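Local structure of putative N-acetylneuraminate lyase (6RB7) at residues Lys279-Ala293 with Leu310-Ala324. The protein is a putative member of the dihydrodipicolinate synthetase family of TIM-barrel proteins, assembled here from four chains. Residues are numbered along the deposited sequence; the frame is centred on the assembly and turned at random.
Sequences KMCSAHGNMYAVIKA and LPALVDEDMEIVKEA
L313 is the bump to look at first: its forked end drops into the hollow where the loop 282-286 passes into helix 287-299. CD1 lies against A293 CB at 3.8 Å, CG sits over A289 CB, and CD2 reaches V290 CG2 at 3.7 Å. The backbones come nearest at G285 and L313, and G285 CA lies 3.4 Å from A312 O. Next along, V321 pushes CG1 onto A293 CB (3.7 Å), while its CG2 lies near V290 CG1. I320 fills a second notch: CG2, anti to the backbone N, packs on K279 O and S282 OG, and CD1 rests near A283 CA. A324 CB beds between the CG atoms of K279 and M280. Between these two packed regions the D317 carboxylate grips the loop, OD1 taking H284 N at 2.8 Å and OD2 taking G285 N at 2.9 Å, both on the syn side. V314 N reaches OD2 from the opposite face of its plane, so three N-H groups hold the carboxylate. N286 N gives a nearly straight bond to P311 O (2.9 Å, 173°). At the outer end K279 NZ meets E323 OE1 at 2.9 Å from above the carboxylate plane. The H284 ring, flanked by V314, stacks on Y149 of a second subunit. Joining helices 263-281 and 287-299 to helix 317-335, the contact belongs to the C-terminal helices that follow the (beta/alpha)8 barrel in this family.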
loop_
_atom_site.group_PDB
_atom_site.type_symbol
_atom_site.label_atom_id
_atom_site.label_comp_id
_atom_site.label_asym_id
_atom_site.label_seq_id
_atom_site.Cartn_x
_atom_site.Cartn_y
_atom_site.Cartn_z
ATOM N N LYS A 279 17.375 18.129 -6.439
ATOM C CA LYS A 279 18.156 18.306 -7.688
ATOM C C LYS A 279 18.947 17.020 -8.001
ATOM O O LYS A 279 18.915 16.544 -9.143
ATOM C CB LYS A 279 19.085 19.508 -7.548
ATOM C CG LYS A 279 19.933 19.792 -8.798
ATOM C CD LYS A 279 19.144 20.144 -10.007
ATOM C CE LYS A 279 18.318 21.390 -9.853
ATOM N NZ LYS A 279 17.802 21.809 -11.189
ATOM N N MET A 280 19.601 16.424 -7.020
ATOM C CA MET A 280 20.395 15.219 -7.292
ATOM C C MET A 280 19.471 14.087 -7.740
ATOM O O MET A 280 19.893 13.269 -8.535
ATOM C CB MET A 280 21.166 14.787 -6.059
ATOM C CG MET A 280 22.170 15.837 -5.626
ATOM S SD MET A 280 23.381 15.267 -4.414
ATOM C CE MET A 280 22.287 14.867 -3.035
ATOM N N CYS A 281 18.249 14.027 -7.226
ATOM C CA CYS A 281 17.315 12.914 -7.557
ATOM C C CYS A 281 16.634 13.142 -8.900
ATOM O O CYS A 281 15.941 12.213 -9.374
ATOM C CB CYS A 281 16.288 12.771 -6.447
ATOM S SG CYS A 281 17.000 12.077 -4.934
ATOM N N SER A 282 16.829 14.298 -9.533
ATOM C CA SER A 282 16.195 14.662 -10.826
ATOM C C SER A 282 16.957 14.061 -12.017
ATOM O O SER A 282 16.459 14.153 -13.144
ATOM C CB SER A 282 16.042 16.148 -10.960
ATOM O OG SER A 282 17.278 16.788 -11.271
ATOM N N ALA A 283 18.130 13.491 -11.795
ATOM C CA ALA A 283 18.965 12.889 -12.835
ATOM C C ALA A 283 18.357 11.572 -13.328
ATOM O O ALA A 283 17.609 10.897 -12.593
ATOM C CB ALA A 283 20.381 12.696 -12.319
ATOM N N HIS A 284 18.752 11.188 -14.529
ATOM C CA HIS A 284 18.495 9.835 -15.074
ATOM C C HIS A 284 19.303 8.808 -14.268
ATOM O O HIS A 284 18.730 7.800 -13.803
ATOM C CB HIS A 284 18.832 9.837 -16.556
ATOM C CG HIS A 284 18.726 8.520 -17.227
ATOM N ND1 HIS A 284 17.603 8.136 -17.920
ATOM C CD2 HIS A 284 19.605 7.503 -17.332
ATOM C CE1 HIS A 284 17.825 6.960 -18.460
ATOM N NE2 HIS A 284 19.007 6.556 -18.125
ATOM N N GLY A 285 20.594 9.047 -14.088
ATOM C CA GLY A 285 21.465 8.217 -13.257
ATOM C C GLY A 285 21.018 8.221 -11.814
ATOM O O GLY A 285 20.321 9.167 -11.350
ATOM N N ASN A 286 21.433 7.185 -11.097
ATOM C CA ASN A 286 21.119 6.983 -9.668
ATOM C C ASN A 286 21.671 8.153 -8.845
ATOM O O ASN A 286 22.743 8.707 -9.134
ATOM C CB ASN A 286 21.705 5.651 -9.236
ATOM C CG ASN A 286 21.445 5.354 -7.776
ATOM O OD1 ASN A 286 22.352 5.570 -6.952
ATOM N ND2 ASN A 286 20.247 4.850 -7.491
ATOM N N MET A 287 20.966 8.484 -7.768
ATOM C CA MET A 287 21.397 9.580 -6.864
ATOM C C MET A 287 22.834 9.365 -6.380
ATOM O O MET A 287 23.576 10.349 -6.262
ATOM C CB MET A 287 20.486 9.729 -5.657
ATOM C CG MET A 287 20.766 11.046 -4.891
ATOM S SD MET A 287 20.013 10.997 -3.249
ATOM C CE MET A 287 21.023 9.716 -2.520
ATOM N N TYR A 288 23.255 8.139 -6.047
ATOM C CA TYR A 288 24.630 7.898 -5.562
ATOM C C TYR A 288 25.627 8.151 -6.706
ATOM O O TYR A 288 26.747 8.545 -6.404
ATOM C CB TYR A 288 24.758 6.556 -4.849
ATOM C CG TYR A 288 23.887 6.521 -3.621
ATOM C CD1 TYR A 288 24.179 7.316 -2.525
ATOM C CD2 TYR A 288 22.718 5.790 -3.594
ATOM C CE1 TYR A 288 23.358 7.360 -1.415
ATOM C CE2 TYR A 288 21.875 5.841 -2.489
ATOM C CZ TYR A 288 22.178 6.662 -1.416
ATOM O OH TYR A 288 21.367 6.692 -0.297
ATOM N N ALA A 289 25.228 7.887 -7.946
ATOM C CA ALA A 289 26.106 8.204 -9.120
ATOM C C ALA A 289 26.285 9.725 -9.190
ATOM O O ALA A 289 27.415 10.197 -9.485
ATOM C CB ALA A 289 25.518 7.656 -10.379
ATOM N N VAL A 290 25.206 10.484 -8.961
ATOM C CA VAL A 290 25.285 11.964 -8.936
ATOM C C VAL A 290 26.236 12.378 -7.822
ATOM O O VAL A 290 27.105 13.203 -8.040
ATOM C CB VAL A 290 23.894 12.605 -8.770
ATOM C CG1 VAL A 290 23.998 14.084 -8.511
ATOM C CG2 VAL A 290 23.005 12.275 -9.935
ATOM N N ILE A 291 26.084 11.811 -6.614
ATOM C CA ILE A 291 26.949 12.232 -5.481
ATOM C C ILE A 291 28.418 11.922 -5.783
ATOM O O ILE A 291 29.261 12.767 -5.520
ATOM C CB ILE A 291 26.471 11.565 -4.157
ATOM C CG1 ILE A 291 25.119 12.155 -3.737
ATOM C CG2 ILE A 291 27.513 11.759 -3.074
ATOM C CD1 ILE A 291 24.491 11.437 -2.565
ATOM N N LYS A 292 28.732 10.749 -6.347
ATOM C CA LYS A 292 30.157 10.448 -6.625
ATOM C C LYS A 292 30.696 11.459 -7.634
ATOM O O LYS A 292 31.842 11.872 -7.484
ATOM C CB LYS A 292 30.269 9.015 -7.124
ATOM C CG LYS A 292 29.943 7.997 -6.046
ATOM C CD LYS A 292 30.052 6.548 -6.495
ATOM C CE LYS A 292 29.362 5.609 -5.514
ATOM N NZ LYS A 292 29.645 4.206 -5.858
ATOM N N ALA A 293 29.892 11.875 -8.605
ATOM C CA ALA A 293 30.349 12.858 -9.617
ATOM C C ALA A 293 30.541 14.241 -8.955
ATOM O O ALA A 293 31.495 14.977 -9.286
ATOM C CB ALA A 293 29.416 12.900 -10.785
ATOM N N LEU A 310 22.145 -0.504 -10.491
ATOM C CA LEU A 310 21.932 0.949 -10.319
ATOM C C LEU A 310 22.316 1.615 -11.636
ATOM O O LEU A 310 23.364 1.290 -12.217
ATOM C CB LEU A 310 22.774 1.489 -9.181
ATOM C CG LEU A 310 22.438 0.940 -7.802
ATOM C CD1 LEU A 310 23.376 1.569 -6.788
ATOM C CD2 LEU A 310 20.980 1.220 -7.458
ATOM N N PRO A 311 21.477 2.544 -12.132
ATOM C CA PRO A 311 21.762 3.170 -13.424
ATOM C C PRO A 311 22.867 4.222 -13.328
ATOM O O PRO A 311 22.866 5.113 -12.458
ATOM C CB PRO A 311 20.416 3.792 -13.808
ATOM C CG PRO A 311 19.719 4.024 -12.519
ATOM C CD PRO A 311 20.123 2.855 -11.651
ATOM N N ALA A 312 23.727 4.186 -14.339
ATOM C CA ALA A 312 24.840 5.145 -14.486
ATOM C C ALA A 312 24.321 6.493 -14.990
ATOM O O ALA A 312 23.255 6.561 -15.621
ATOM C CB ALA A 312 25.851 4.582 -15.463
ATOM N N LEU A 313 25.068 7.555 -14.700
ATOM C CA LEU A 313 24.801 8.874 -15.295
ATOM C C LEU A 313 24.843 8.759 -16.822
ATOM O O LEU A 313 25.676 7.991 -17.344
ATOM C CB LEU A 313 25.875 9.865 -14.861
ATOM C CG LEU A 313 25.967 10.159 -13.369
ATOM C CD1 LEU A 313 27.039 11.179 -13.121
ATOM C CD2 LEU A 313 24.659 10.662 -12.831
ATOM N N VAL A 314 24.012 9.555 -17.473
ATOM C CA VAL A 314 24.116 9.806 -18.942
ATOM C C VAL A 314 24.696 11.198 -19.178
ATOM O O VAL A 314 24.801 12.005 -18.227
ATOM C CB VAL A 314 22.756 9.627 -19.613
ATOM C CG1 VAL A 314 22.357 8.162 -19.584
ATOM C CG2 VAL A 314 21.683 10.524 -19.035
ATOM N N ASP A 315 25.030 11.515 -20.429
ATOM C CA ASP A 315 25.660 12.824 -20.754
ATOM C C ASP A 315 24.787 13.977 -20.247
ATOM O O ASP A 315 25.353 14.948 -19.685
ATOM C CB ASP A 315 25.896 12.965 -22.261
ATOM C CG ASP A 315 26.784 11.905 -22.871
ATOM O OD1 ASP A 315 27.612 11.350 -22.129
ATOM O OD2 ASP A 315 26.660 11.683 -24.101
ATOM N N GLU A 316 23.471 13.877 -20.436
ATOM C CA GLU A 316 22.480 14.925 -20.097
ATOM C C GLU A 316 22.493 15.172 -18.584
ATOM O O GLU A 316 22.134 16.264 -18.155
ATOM C CB GLU A 316 21.082 14.489 -20.553
ATOM C CG GLU A 316 20.911 14.416 -22.076
ATOM C CD GLU A 316 21.628 13.278 -22.805
ATOM O OE1 GLU A 316 22.005 12.265 -22.144
ATOM O OE2 GLU A 316 21.834 13.400 -24.040
ATOM N N ASP A 317 22.964 14.218 -17.792
ATOM C CA ASP A 317 22.984 14.418 -16.332
ATOM C C ASP A 317 24.116 15.335 -15.874
ATOM O O ASP A 317 24.078 15.792 -14.754
ATOM C CB ASP A 317 23.146 13.083 -15.607
ATOM C CG ASP A 317 21.924 12.192 -15.637
ATOM O OD1 ASP A 317 20.792 12.740 -15.761
ATOM O OD2 ASP A 317 22.140 10.969 -15.552
ATOM N N MET A 318 25.141 15.578 -16.694
ATOM C CA MET A 318 26.305 16.334 -16.152
ATOM C C MET A 318 25.896 17.778 -15.842
ATOM O O MET A 318 26.479 18.341 -14.921
ATOM C CB MET A 318 27.532 16.300 -17.065
ATOM C CG MET A 318 28.730 17.055 -16.473
ATOM S SD MET A 318 29.412 16.418 -14.877
ATOM C CE MET A 318 29.071 14.667 -15.056
ATOM N N GLU A 319 24.878 18.340 -16.515
ATOM C CA GLU A 319 24.361 19.688 -16.175
ATOM C C GLU A 319 23.759 19.676 -14.766
ATOM O O GLU A 319 23.944 20.625 -13.984
ATOM C CB GLU A 319 23.256 20.085 -17.160
ATOM C CG GLU A 319 22.839 21.542 -17.094
ATOM C CD GLU A 319 22.341 22.126 -18.416
ATOM O OE1 GLU A 319 21.438 21.521 -19.065
ATOM O OE2 GLU A 319 22.860 23.192 -18.810
ATOM N N ILE A 320 23.041 18.600 -14.435
ATOM C CA ILE A 320 22.410 18.446 -13.101
ATOM C C ILE A 320 23.511 18.275 -12.041
ATOM O O ILE A 320 23.430 18.899 -10.959
ATOM C CB ILE A 320 21.426 17.265 -13.130
ATOM C CG1 ILE A 320 20.234 17.584 -14.038
ATOM C CG2 ILE A 320 20.971 16.898 -11.722
ATOM C CD1 ILE A 320 19.343 16.381 -14.369
ATOM N N VAL A 321 24.503 17.437 -12.322
ATOM C CA VAL A 321 25.647 17.213 -11.402
ATOM C C VAL A 321 26.324 18.560 -11.118
ATOM O O VAL A 321 26.569 18.916 -9.975
ATOM C CB VAL A 321 26.649 16.213 -11.999
ATOM C CG1 VAL A 321 27.930 16.227 -11.207
ATOM C CG2 VAL A 321 26.053 14.817 -12.117
ATOM N N LYS A 322 26.630 19.332 -12.159
ATOM C CA LYS A 322 27.350 20.609 -11.950
ATOM C C LYS A 322 26.486 21.600 -11.189
ATOM O O LYS A 322 27.041 22.347 -10.342
ATOM C CB LYS A 322 27.745 21.173 -13.313
ATOM C CG LYS A 322 28.860 20.382 -13.953
ATOM C CD LYS A 322 29.149 20.920 -15.356
ATOM C CE LYS A 322 29.713 22.338 -15.327
ATOM N NZ LYS A 322 29.258 23.186 -16.463
ATOM N N GLU A 323 25.192 21.652 -11.483
ATOM C CA GLU A 323 24.266 22.556 -10.762
ATOM C C GLU A 323 24.219 22.167 -9.282
ATOM O O GLU A 323 24.364 23.067 -8.414
ATOM C CB GLU A 323 22.890 22.522 -11.394
ATOM C CG GLU A 323 21.963 23.542 -10.794
ATOM C CD GLU A 323 20.619 23.655 -11.513
ATOM O OE1 GLU A 323 20.296 22.739 -12.336
ATOM O OE2 GLU A 323 19.870 24.626 -11.209
ATOM N N ALA A 324 24.051 20.891 -8.981
ATOM C CA ALA A 324 23.979 20.445 -7.567
ATOM C C ALA A 324 25.299 20.724 -6.860
ATOM O O ALA A 324 25.275 21.167 -5.699
ATOM C CB ALA A 324 23.605 18.993 -7.483
#